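Local structure of Lmo2349 protein (Listeria monocytogenes, 4GVO) at residues Glu82-Lys86 against Phe87-Asp91; Leu209-Lys212 against Val213-Leu217; Met56-Ser59 against Asn60-Val63; Ile169-Pro172 against Phe173-Asp176. The protein probably serves as the extracellular solute-binding component of an ABC transporter, capturing L-cystine or a related amino acid for delivery to the membrane permease. All blocks are in the same frame, centred on the assembly; numbering follows the deposited sequence.

Contact 1. Residues Glu82-Lys86 against Phe87-Asp91; sequences EREKK and FLFND. With HIS (histidine), chain E.
R83 meets F89 at its root and the bound histidine at its tip, so one side chain ties helix 81-86 to the ligand. Its CB lies at the edge of the F89 ring, 3.6 Å from F89 CZ, and CD passes the same ring atom more loosely. Beyond CG the chain is extended (chi2 171°, chi3 174°), which carries the guanidinium clear of the phenylalanine and sets it edge-on to the ligand carboxylate. There R83 NH1 gives a nearly straight bond of 2.8 Å to O of the histidine, and R83 NH2 one of 2.8 Å to OXT, a two-pronged grip that fixes the rotation of the carboxylate and probably balances its charge. Farther along the same side of the ring, E84 CG packs 3.8 Å from F89 CD1, with the carboxylate plane almost perpendicular to the ring; a water then links E84 OE2 to the backbone N of F89. R83 O accepts from F87 N at 2.8 Å and also from K86 N, while in the modelled conformer described here K86 CB sits over one face of the F87 ring, 3.9 Å from its centroid. F87 and R83 lean on L62 of helix 61-66, F87 and F89 pack on M201 of strand 191-202, and L88 pairs through its backbone with L202 of that strand.

Contact 2. Residues Leu209-Lys212 against Val213-Leu217; sequences LSKK and VDEAL
Two successive turns of helix 207-222 meet here in the i to i+4 pattern of an alpha helix, with L209 and V213 on one flank and K211, K212 and E215 on another. The backbone spine consists of four bonds, from V213 N to L209 O at 2.9 Å through to A216 N to K212 O at 2.9 Å. Beside it, L209 CD1 touches V213 CG2 at 4.2 Å; this branch of the valine stands beside its own backbone N, which also brings it against the L209 carbonyl. S210 and D214 are joined by a water lying 2.7 Å from both S210 OG and D214 OD2, and it donates to the carboxylate. D214 has further partners beyond the helix, its OD1 accepting from N90 ND2 and V92 N, and its OD2 from D91 N. E215 reaches back between two lysines: its OE2 lies 3.5 Å from K211 CE and its OE1 3.6 Å from K212 CD. The ammonium groups stay farther off, with K212 NZ 4.4 Å from E215 OE1, beyond a salt bridge. The acid therefore probably feels both positive charges as a diffuse attraction, whereas D214 is fixed by directed bonds.

Contact 3. Residues Met56-Ser59 against Asn60-Val63; sequences MDFS and NLLV. With HIS (histidine), chain E.
M56 and N60 meet at about a right angle, the thioether of one receiving the amide of the other. N60 ND2 points at M56 SD over 3.4 Å, a weak hydrogen bond, and the same sulfur lies 3.7 Å from L61 CD2. With CG of M56 held between its backbone N and carbonyl carbon (chi1 65°), the methionine folds over toward the leucine, where M56 CG and L61 CD2 come within 3.5 Å of each other. The two branches of L61 thus serve different neighbours: CD2 takes the methionine, while CD1 turns to F58 and approaches its CD1 at 3.8 Å, the leucine running roughly perpendicular to the aromatic side chain. These contacts surround the turn that leads from strand 49-55 into helix 61-66 in the fold of the family 3 extracellular solute-binding proteins. N60 N bonds to D57 O and L61 N to F58 O, both donors standing well above the plane of the carbonyl they address. Water extends the winding, one molecule donating to F58 O and accepting from L62 N, another donating to S59 O and accepting from V63 N. F58 projects from this turn into the ligand pocket, its CG anti to the backbone N (chi1 169°). CD2 of the bound histidine is centred over one face of the ring, 3.7 Å above the plane, and the ligand CB comes to 3.6 Å from F58 CE1. H75 meets the same phenylalanine with its ring plane inclined by about 45°, and M77 and T126 also touch it.

Contact 4. Residues Ile169-Pro172 against Phe173-Asp176; sequences ISTP and FAVD
T171 lays its methyl against the F173 ring, CG2 coming 3.6 Å from F173 CE2, the two side chains crossing at a slant. The pair marks a strand-to-helix junction in this periplasmic-binding-protein fold: strand 168-170 ends, T171 occupies the N-cap position, and helix 172-180 starts with P172. The threonine hydroxyl makes no capping bond to the helix directly. Instead T171 OG1 takes a hydrogen bond from a water at 2.8 Å, and the water in turn accepts from F173 N at 2.9 Å, so the first amide of the helix able to donate is satisfied by the water, which joins it to the threonine hydroxyl. T171 OG1 is also bonded to P98 O, which ties the junction to strand 95-104. F173 holds CG between its backbone N and carbonyl carbon (chi1 86°), folding the ring back beside the threonine methyl; A174 CB lies over one face of it, toward the rim. Farther along the turn, V175 CG2 packs on S170 CB at 3.8 Å, an apolar touch between the last strand residue and the first helical turn. F173 also reaches Q76 of the ligand pocket, and D176 OD2 is bonded to Y238 OH. The backbone of the turn is closed by V175 N to T171 O and, more tightly, by D176 N to P172 O at 2.8 Å, both donors nearly in line with the carbonyls they address.

Overall arrangement
Along the chain the order is contact 3, contact 1, contact 4, contact 2. Contacts 1 and 3, with centres about 16 Å apart, touch through L62 and both reach the bound histidine, one holding its carboxylate and the other covering its side chain. Contact 2 lies about 15 Å from contact 1 between centres and joins it where N90 and D91 bond to D214, connecting helix 207-222 to the segment that follows the ligand-binding arginine. Contact 4 stands apart, its centre about 24 Å from contact 1 and on the opposite side of the chain's centre, though both reach the same mixed sheet. The ligand lies between contacts 1 and 3 on one side and contact 4 on the other, consistent with a cleft between two lobes.

Contact 1. Residues Glu82-Lys86 against Phe87-Asp91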
loop_
_atom_site.group_PDB
_atom_site.type_symbol
_atom_site.label_atom_id
_atom_site.label_comp_id
_atom_site.label_asym_id
_atom_site.label_seq_id
_atom_site.Cartn_x
_atom_site.Cartn_y
_atom_site.Cartn_z
ATOM N N GLU A 82 -8.674 6.267 -11.522
ATOM C CA GLU A 82 -9.932 5.708 -11.010
ATOM C C GLU A 82 -10.258 6.221 -9.625
ATOM O O GLU A 82 -11.391 6.640 -9.342
ATOM C CB GLU A 82 -9.873 4.195 -11.000
ATOM C CG GLU A 82 -9.889 3.612 -12.389
ATOM C CD GLU A 82 -8.539 3.593 -13.122
ATOM O OE1 GLU A 82 -7.489 4.082 -12.607
ATOM O OE2 GLU A 82 -8.576 3.086 -14.277
ATOM N N ARG A 83 -9.264 6.244 -8.754
ATOM C CA ARG A 83 -9.480 6.746 -7.411
ATOM C C ARG A 83 -9.676 8.251 -7.358
ATOM O O ARG A 83 -10.514 8.713 -6.573
ATOM C CB ARG A 83 -8.304 6.355 -6.520
ATOM C CG ARG A 83 -8.329 4.882 -6.148
ATOM C CD ARG A 83 -7.057 4.428 -5.436
ATOM N NE ARG A 83 -7.173 3.058 -4.960
ATOM C CZ ARG A 83 -6.158 2.372 -4.481
ATOM N NH1 ARG A 83 -4.937 2.866 -4.436
ATOM N NH2 ARG A 83 -6.362 1.146 -4.055
ATOM N N GLU A 84 -8.969 9.003 -8.222
ATOM C CA GLU A 84 -9.131 10.448 -8.266
ATOM C C GLU A 84 -10.487 10.873 -8.754
ATOM O O GLU A 84 -10.923 11.993 -8.453
ATOM C CB GLU A 84 -8.136 11.120 -9.198
ATOM C CG GLU A 84 -6.719 11.058 -8.736
ATOM C CD GLU A 84 -5.936 12.325 -8.996
ATOM O OE1 GLU A 84 -5.251 12.363 -10.019
ATOM O OE2 GLU A 84 -6.023 13.292 -8.184
ATOM N N LYS A 85 -11.163 10.002 -9.494
ATOM C CA LYS A 85 -12.501 10.356 -9.944
ATOM C C LYS A 85 -13.476 10.378 -8.762
ATOM O O LYS A 85 -14.455 11.114 -8.801
ATOM C CB LYS A 85 -13.010 9.465 -11.068
ATOM C CG LYS A 85 -13.562 8.104 -10.660
ATOM C CD LYS A 85 -13.191 7.120 -11.757
ATOM C CE LYS A 85 -13.620 5.682 -11.538
ATOM N NZ LYS A 85 -13.648 5.227 -10.143
ATOM N N LYS A 86 -13.170 9.641 -7.685
ATOM C CA LYS A 86 -14.043 9.515 -6.521
ATOM C C LYS A 86 -13.579 10.279 -5.289
ATOM O O LYS A 86 -14.409 10.749 -4.493
ATOM C CB LYS A 86 -14.226 8.062 -6.110
ATOM C CG LYS A 86 -14.860 7.165 -7.125
ATOM C CD LYS A 86 -14.836 5.725 -6.623
ATOM C CE LYS A 86 -15.807 5.520 -5.451
ATOM N NZ LYS A 86 -15.914 4.120 -4.956
ATOM N N PHE A 87 -12.256 10.389 -5.119
ATOM C CA PHE A 87 -11.652 10.857 -3.858
ATOM C C PHE A 87 -10.614 11.967 -4.094
ATOM O O PHE A 87 -10.074 12.121 -5.208
ATOM C CB PHE A 87 -11.020 9.682 -3.132
ATOM C CG PHE A 87 -11.978 8.624 -2.773
ATOM C CD1 PHE A 87 -12.961 8.872 -1.833
ATOM C CD2 PHE A 87 -11.952 7.381 -3.391
ATOM C CE1 PHE A 87 -13.906 7.893 -1.472
ATOM C CE2 PHE A 87 -12.875 6.417 -3.040
ATOM C CZ PHE A 87 -13.839 6.660 -2.086
ATOM N N LEU A 88 -10.330 12.700 -3.022
ATOM C CA LEU A 88 -9.269 13.681 -2.964
ATOM C C LEU A 88 -7.975 13.046 -2.493
ATOM O O LEU A 88 -7.955 12.338 -1.500
ATOM C CB LEU A 88 -9.695 14.804 -2.027
ATOM C CG LEU A 88 -8.709 15.938 -1.792
ATOM C CD1 LEU A 88 -8.396 16.640 -3.120
ATOM C CD2 LEU A 88 -9.320 16.896 -0.787
ATOM N N PHE A 89 -6.899 13.305 -3.218
ATOM C CA PHE A 89 -5.544 12.984 -2.761
ATOM C C PHE A 89 -4.866 14.263 -2.287
ATOM O O PHE A 89 -5.001 15.303 -2.934
ATOM C CB PHE A 89 -4.700 12.388 -3.866
ATOM C CG PHE A 89 -5.116 10.982 -4.236
ATOM C CD1 PHE A 89 -6.253 10.742 -4.964
ATOM C CD2 PHE A 89 -4.405 9.903 -3.802
ATOM C CE1 PHE A 89 -6.603 9.413 -5.296
ATOM C CE2 PHE A 89 -4.768 8.595 -4.102
ATOM C CZ PHE A 89 -5.842 8.357 -4.871
ATOM N N ASN A 90 -4.125 14.208 -1.178
ATOM C CA ASN A 90 -3.321 15.360 -0.814
ATOM C C ASN A 90 -2.197 15.527 -1.858
ATOM O O ASN A 90 -1.974 14.628 -2.681
ATOM C CB ASN A 90 -2.819 15.268 0.616
ATOM C CG ASN A 90 -1.772 14.205 0.791
ATOM O OD1 ASN A 90 -2.046 13.038 0.536
ATOM N ND2 ASN A 90 -0.573 14.597 1.212
ATOM N N ASP A 91 -1.505 16.676 -1.838
ATOM C CA ASP A 91 -0.472 16.997 -2.846
ATOM C C ASP A 91 0.886 16.406 -2.575
ATOM O O ASP A 91 1.689 16.245 -3.516
ATOM C CB ASP A 91 -0.272 18.522 -2.997
ATOM C CG ASP A 91 -1.378 19.206 -3.810
ATOM O OD1 ASP A 91 -2.318 18.555 -4.297
ATOM O OD2 ASP A 91 -1.294 20.442 -3.970
HETATM N N HIS E . -0.601 0.259 -2.405
HETATM C CA HIS E . -1.922 -0.442 -2.400
HETATM C C HIS E . -2.982 0.305 -3.137
HETATM O O HIS E . -2.761 1.479 -3.468
HETATM C CB HIS E . -2.375 -0.693 -0.973
HETATM C CG HIS E . -1.820 -1.966 -0.410
HETATM N ND1 HIS E . -0.501 -2.140 -0.247
HETATM C CD2 HIS E . -2.435 -3.185 -0.035
HETATM C CE1 HIS E . -0.282 -3.396 0.220
HETATM N NE2 HIS E . -1.469 -4.004 0.368
HETATM O OXT HIS E . -4.060 -0.269 -3.418
HETATM O O HOH W 1 -7.387 14.473 -5.973
#

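Contact 2. Residues Leu209-Lys212 against Val213-Leu217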
loop_
_atom_site.group_PDB
_atom_site.type_symbol
_atom_site.label_atom_id
_atom_site.label_comp_id
_atom_site.label_asym_id
_atom_site.label_seq_id
_atom_site.Cartn_x
_atom_site.Cartn_y
_atom_site.Cartn_z
ATOM N N LEU A 209 -8.839 20.218 5.256
ATOM C CA LEU A 209 -8.041 19.170 5.929
ATOM C C LEU A 209 -6.871 18.707 5.063
ATOM O O LEU A 209 -5.745 18.546 5.538
ATOM C CB LEU A 209 -8.921 18.000 6.315
ATOM C CG LEU A 209 -8.273 16.777 6.951
ATOM C CD1 LEU A 209 -7.575 17.195 8.243
ATOM C CD2 LEU A 209 -9.347 15.717 7.208
ATOM N N SER A 210 -7.119 18.499 3.772
ATOM C CA SER A 210 -6.049 18.065 2.862
ATOM C C SER A 210 -4.891 19.063 2.837
ATOM O O SER A 210 -3.700 18.668 2.875
ATOM C CB SER A 210 -6.629 17.846 1.464
ATOM O OG SER A 210 -5.695 17.185 0.664
ATOM N N LYS A 211 -5.230 20.356 2.777
ATOM C CA LYS A 211 -4.202 21.401 2.806
ATOM C C LYS A 211 -3.386 21.379 4.108
ATOM O O LYS A 211 -2.157 21.537 4.060
ATOM C CB LYS A 211 -4.846 22.754 2.588
ATOM C CG LYS A 211 -3.890 23.912 2.434
ATOM C CD LYS A 211 -4.663 25.204 2.232
ATOM C CE LYS A 211 -3.771 26.427 2.398
ATOM N NZ LYS A 211 -4.549 27.701 2.242
ATOM N N LYS A 212 -4.073 21.187 5.238
ATOM C CA LYS A 212 -3.423 21.117 6.549
ATOM C C LYS A 212 -2.483 19.922 6.602
ATOM O O LYS A 212 -1.348 20.017 7.091
ATOM C CB LYS A 212 -4.454 21.090 7.687
ATOM C CG LYS A 212 -5.279 22.377 7.815
ATOM C CD LYS A 212 -4.547 23.474 8.531
ATOM C CE LYS A 212 -5.464 24.678 8.762
ATOM N NZ LYS A 212 -4.758 25.731 9.526
ATOM N N VAL A 213 -2.950 18.787 6.123
ATOM C CA VAL A 213 -2.109 17.590 6.073
ATOM C C VAL A 213 -0.855 17.867 5.252
ATOM O O VAL A 213 0.250 17.463 5.632
ATOM C CB VAL A 213 -2.926 16.365 5.545
ATOM C CG1 VAL A 213 -2.034 15.165 5.153
ATOM C CG2 VAL A 213 -3.960 15.969 6.594
ATOM N N ASP A 214 -1.010 18.500 4.084
ATOM C CA ASP A 214 0.151 18.855 3.250
ATOM C C ASP A 214 1.110 19.785 3.962
ATOM O O ASP A 214 2.305 19.597 3.852
ATOM C CB ASP A 214 -0.279 19.531 1.930
ATOM C CG ASP A 214 -0.833 18.559 0.925
ATOM O OD1 ASP A 214 -0.325 17.405 0.951
ATOM O OD2 ASP A 214 -1.650 18.988 0.041
ATOM N N GLU A 215 0.603 20.744 4.725
ATOM C CA GLU A 215 1.469 21.646 5.488
ATOM C C GLU A 215 2.281 20.862 6.518
ATOM O O GLU A 215 3.497 20.998 6.631
ATOM C CB GLU A 215 0.624 22.743 6.149
ATOM C CG GLU A 215 0.085 23.751 5.173
ATOM C CD GLU A 215 -1.030 24.654 5.712
ATOM O OE1 GLU A 215 -1.484 24.490 6.871
ATOM O OE2 GLU A 215 -1.487 25.542 4.959
ATOM N N ALA A 216 1.598 19.990 7.235
ATOM C CA ALA A 216 2.279 19.191 8.231
ATOM C C ALA A 216 3.317 18.247 7.595
ATOM O O ALA A 216 4.457 18.128 8.065
ATOM C CB ALA A 216 1.264 18.401 9.049
ATOM N N LEU A 217 2.909 17.539 6.539
ATOM C CA LEU A 217 3.800 16.608 5.891
ATOM C C LEU A 217 5.008 17.370 5.312
ATOM O O LEU A 217 6.122 16.863 5.378
ATOM C CB LEU A 217 3.065 15.837 4.779
ATOM C CG LEU A 217 3.803 14.638 4.147
ATOM C CD1 LEU A 217 4.565 13.739 5.097
ATOM C CD2 LEU A 217 2.790 13.841 3.299
HETATM O O HOH W 2 -4.289 19.161 -0.545
#

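Contact 3. Residues Met56-Ser59 against Asn60-Val63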
loop_
_atom_site.group_PDB
_atom_site.type_symbol
_atom_site.label_atom_id
_atom_site.label_comp_id
_atom_site.label_asym_id
_atom_site.label_seq_id
_atom_site.Cartn_x
_atom_site.Cartn_y
_atom_site.Cartn_z
ATOM N N MET A 56 -9.643 -1.618 10.075
ATOM C CA MET A 56 -10.567 -2.437 9.277
ATOM C C MET A 56 -9.763 -3.249 8.290
ATOM O O MET A 56 -8.559 -3.022 8.118
ATOM C CB MET A 56 -11.673 -1.593 8.611
ATOM C CG MET A 56 -11.122 -0.635 7.604
ATOM S SD MET A 56 -12.359 0.518 7.057
ATOM C CE MET A 56 -12.567 1.546 8.533
ATOM N N ASP A 57 -10.423 -4.183 7.635
ATOM C CA ASP A 57 -9.813 -4.867 6.490
ATOM C C ASP A 57 -9.445 -3.814 5.429
ATOM O O ASP A 57 -10.234 -2.884 5.160
ATOM C CB ASP A 57 -10.779 -5.852 5.862
ATOM C CG ASP A 57 -11.024 -7.103 6.723
ATOM O OD1 ASP A 57 -10.081 -7.587 7.403
ATOM O OD2 ASP A 57 -12.170 -7.611 6.687
ATOM N N PHE A 58 -8.299 -4.024 4.786
ATOM C CA PHE A 58 -7.904 -3.145 3.675
ATOM C C PHE A 58 -9.038 -2.990 2.663
ATOM O O PHE A 58 -9.291 -1.874 2.177
ATOM C CB PHE A 58 -6.633 -3.701 3.023
ATOM C CG PHE A 58 -6.285 -3.037 1.723
ATOM C CD1 PHE A 58 -5.834 -1.728 1.723
ATOM C CD2 PHE A 58 -6.559 -3.669 0.530
ATOM C CE1 PHE A 58 -5.603 -1.072 0.536
ATOM C CE2 PHE A 58 -6.294 -3.030 -0.657
ATOM C CZ PHE A 58 -5.851 -1.717 -0.663
ATOM N N SER A 59 -9.715 -4.079 2.337
ATOM C CA SER A 59 -10.760 -4.051 1.315
ATOM C C SER A 59 -11.960 -3.195 1.655
ATOM O O SER A 59 -12.735 -2.888 0.753
ATOM C CB SER A 59 -11.231 -5.458 1.036
ATOM O OG SER A 59 -11.776 -6.067 2.206
ATOM N N ASN A 60 -12.105 -2.793 2.926
ATOM C CA ASN A 60 -13.209 -1.945 3.319
ATOM C C ASN A 60 -12.857 -0.480 3.412
ATOM O O ASN A 60 -13.744 0.332 3.625
ATOM C CB ASN A 60 -13.727 -2.375 4.718
ATOM C CG ASN A 60 -15.105 -1.821 5.020
ATOM O OD1 ASN A 60 -16.046 -2.043 4.263
ATOM N ND2 ASN A 60 -15.220 -1.116 6.151
ATOM N N LEU A 61 -11.579 -0.114 3.240
ATOM C CA LEU A 61 -11.167 1.246 3.550
ATOM C C LEU A 61 -11.869 2.293 2.666
ATOM O O LEU A 61 -12.379 3.301 3.155
ATOM C CB LEU A 61 -9.658 1.406 3.438
ATOM C CG LEU A 61 -8.860 0.789 4.564
ATOM C CD1 LEU A 61 -7.384 0.721 4.137
ATOM C CD2 LEU A 61 -9.024 1.598 5.856
ATOM N N LEU A 62 -11.903 2.051 1.350
ATOM C CA LEU A 62 -12.531 3.044 0.457
ATOM C C LEU A 62 -14.072 2.925 0.451
ATOM O O LEU A 62 -14.777 3.913 0.175
ATOM C CB LEU A 62 -11.951 2.991 -0.962
ATOM C CG LEU A 62 -10.481 3.352 -1.047
ATOM C CD1 LEU A 62 -10.029 3.323 -2.504
ATOM C CD2 LEU A 62 -10.275 4.733 -0.390
ATOM N N VAL A 63 -14.602 1.767 0.843
ATOM C CA VAL A 63 -16.055 1.641 1.058
ATOM C C VAL A 63 -16.373 2.574 2.229
ATOM O O VAL A 63 -17.331 3.368 2.150
ATOM C CB VAL A 63 -16.438 0.153 1.362
ATOM C CG1 VAL A 63 -17.907 0.053 1.728
ATOM C CG2 VAL A 63 -16.102 -0.731 0.155
HETATM N N HIS E . -0.601 0.259 -2.405
HETATM C CA HIS E . -1.922 -0.442 -2.400
HETATM C C HIS E . -2.982 0.305 -3.137
HETATM O O HIS E . -2.761 1.479 -3.468
HETATM C CB HIS E . -2.375 -0.693 -0.973
HETATM C CG HIS E . -1.820 -1.966 -0.410
HETATM N ND1 HIS E . -0.501 -2.140 -0.247
HETATM C CD2 HIS E . -2.435 -3.185 -0.035
HETATM C CE1 HIS E . -0.282 -3.396 0.220
HETATM N NE2 HIS E . -1.469 -4.004 0.368
HETATM O OXT HIS E . -4.060 -0.269 -3.418
HETATM O O HOH W 3 -9.983 -0.108 0.059
HETATM O O HOH W 4 -12.484 -0.444 -0.334
#

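Contact 4. Residues Ile169-Pro172 against Phe173-Asp176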
loop_
_atom_site.group_PDB
_atom_site.type_symbol
_atom_site.label_atom_id
_atom_site.label_comp_id
_atom_site.label_asym_id
_atom_site.label_seq_id
_atom_site.Cartn_x
_atom_site.Cartn_y
_atom_site.Cartn_z
ATOM N N ILE A 169 1.657 -9.537 -7.548
ATOM C CA ILE A 169 2.165 -8.215 -7.900
ATOM C C ILE A 169 2.487 -7.496 -6.602
ATOM O O ILE A 169 1.703 -7.539 -5.653
ATOM C CB ILE A 169 1.198 -7.457 -8.816
ATOM C CG1 ILE A 169 1.865 -6.191 -9.389
ATOM C CG2 ILE A 169 -0.186 -7.187 -8.196
ATOM C CD1 ILE A 169 1.046 -5.551 -10.482
ATOM N N SER A 170 3.694 -6.943 -6.516
ATOM C CA SER A 170 4.153 -6.333 -5.275
ATOM C C SER A 170 5.218 -5.283 -5.520
ATOM O O SER A 170 5.476 -4.936 -6.684
ATOM C CB SER A 170 4.645 -7.376 -4.234
ATOM O OG SER A 170 4.637 -6.771 -2.903
ATOM N N THR A 171 5.784 -4.719 -4.447
ATOM C CA THR A 171 6.780 -3.661 -4.556
ATOM C C THR A 171 8.026 -4.115 -3.796
ATOM O O THR A 171 7.895 -4.771 -2.762
ATOM C CB THR A 171 6.222 -2.313 -4.077
ATOM O OG1 THR A 171 7.063 -1.256 -4.522
ATOM C CG2 THR A 171 5.999 -2.250 -2.582
ATOM N N PRO A 172 9.219 -3.740 -4.269
ATOM C CA PRO A 172 10.441 -4.184 -3.610
ATOM C C PRO A 172 10.522 -3.980 -2.097
ATOM O O PRO A 172 10.981 -4.902 -1.397
ATOM C CB PRO A 172 11.514 -3.461 -4.343
ATOM C CG PRO A 172 10.993 -3.453 -5.738
ATOM C CD PRO A 172 9.523 -3.153 -5.585
ATOM N N PHE A 173 10.109 -2.827 -1.527
ATOM C CA PHE A 173 10.300 -2.657 -0.086
ATOM C C PHE A 173 9.540 -3.715 0.680
ATOM O O PHE A 173 9.973 -4.162 1.736
ATOM C CB PHE A 173 9.972 -1.224 0.425
ATOM C CG PHE A 173 8.533 -0.963 0.760
ATOM C CD1 PHE A 173 7.989 -1.389 1.963
ATOM C CD2 PHE A 173 7.718 -0.207 -0.088
ATOM C CE1 PHE A 173 6.673 -1.087 2.297
ATOM C CE2 PHE A 173 6.386 0.054 0.217
ATOM C CZ PHE A 173 5.854 -0.382 1.402
ATOM N N ALA A 174 8.365 -4.067 0.183
ATOM C CA ALA A 174 7.507 -5.005 0.859
ATOM C C ALA A 174 8.036 -6.436 0.725
ATOM O O ALA A 174 8.033 -7.207 1.695
ATOM C CB ALA A 174 6.044 -4.882 0.406
ATOM N N VAL A 175 8.475 -6.804 -0.471
ATOM C CA VAL A 175 9.068 -8.094 -0.763
ATOM C C VAL A 175 10.326 -8.288 0.104
ATOM O O VAL A 175 10.496 -9.332 0.735
ATOM C CB VAL A 175 9.401 -8.212 -2.252
ATOM C CG1 VAL A 175 10.277 -9.464 -2.513
ATOM C CG2 VAL A 175 8.128 -8.234 -3.109
ATOM N N ASP A 176 11.155 -7.278 0.162
ATOM C CA ASP A 176 12.384 -7.402 0.886
ATOM C C ASP A 176 12.148 -7.622 2.386
ATOM O O ASP A 176 12.809 -8.463 3.030
ATOM C CB ASP A 176 13.303 -6.198 0.659
ATOM C CG ASP A 176 13.946 -6.167 -0.771
ATOM O OD1 ASP A 176 13.694 -7.098 -1.573
ATOM O OD2 ASP A 176 14.730 -5.191 -1.052
HETATM O O HOH W 5 9.514 -0.634 -3.300
#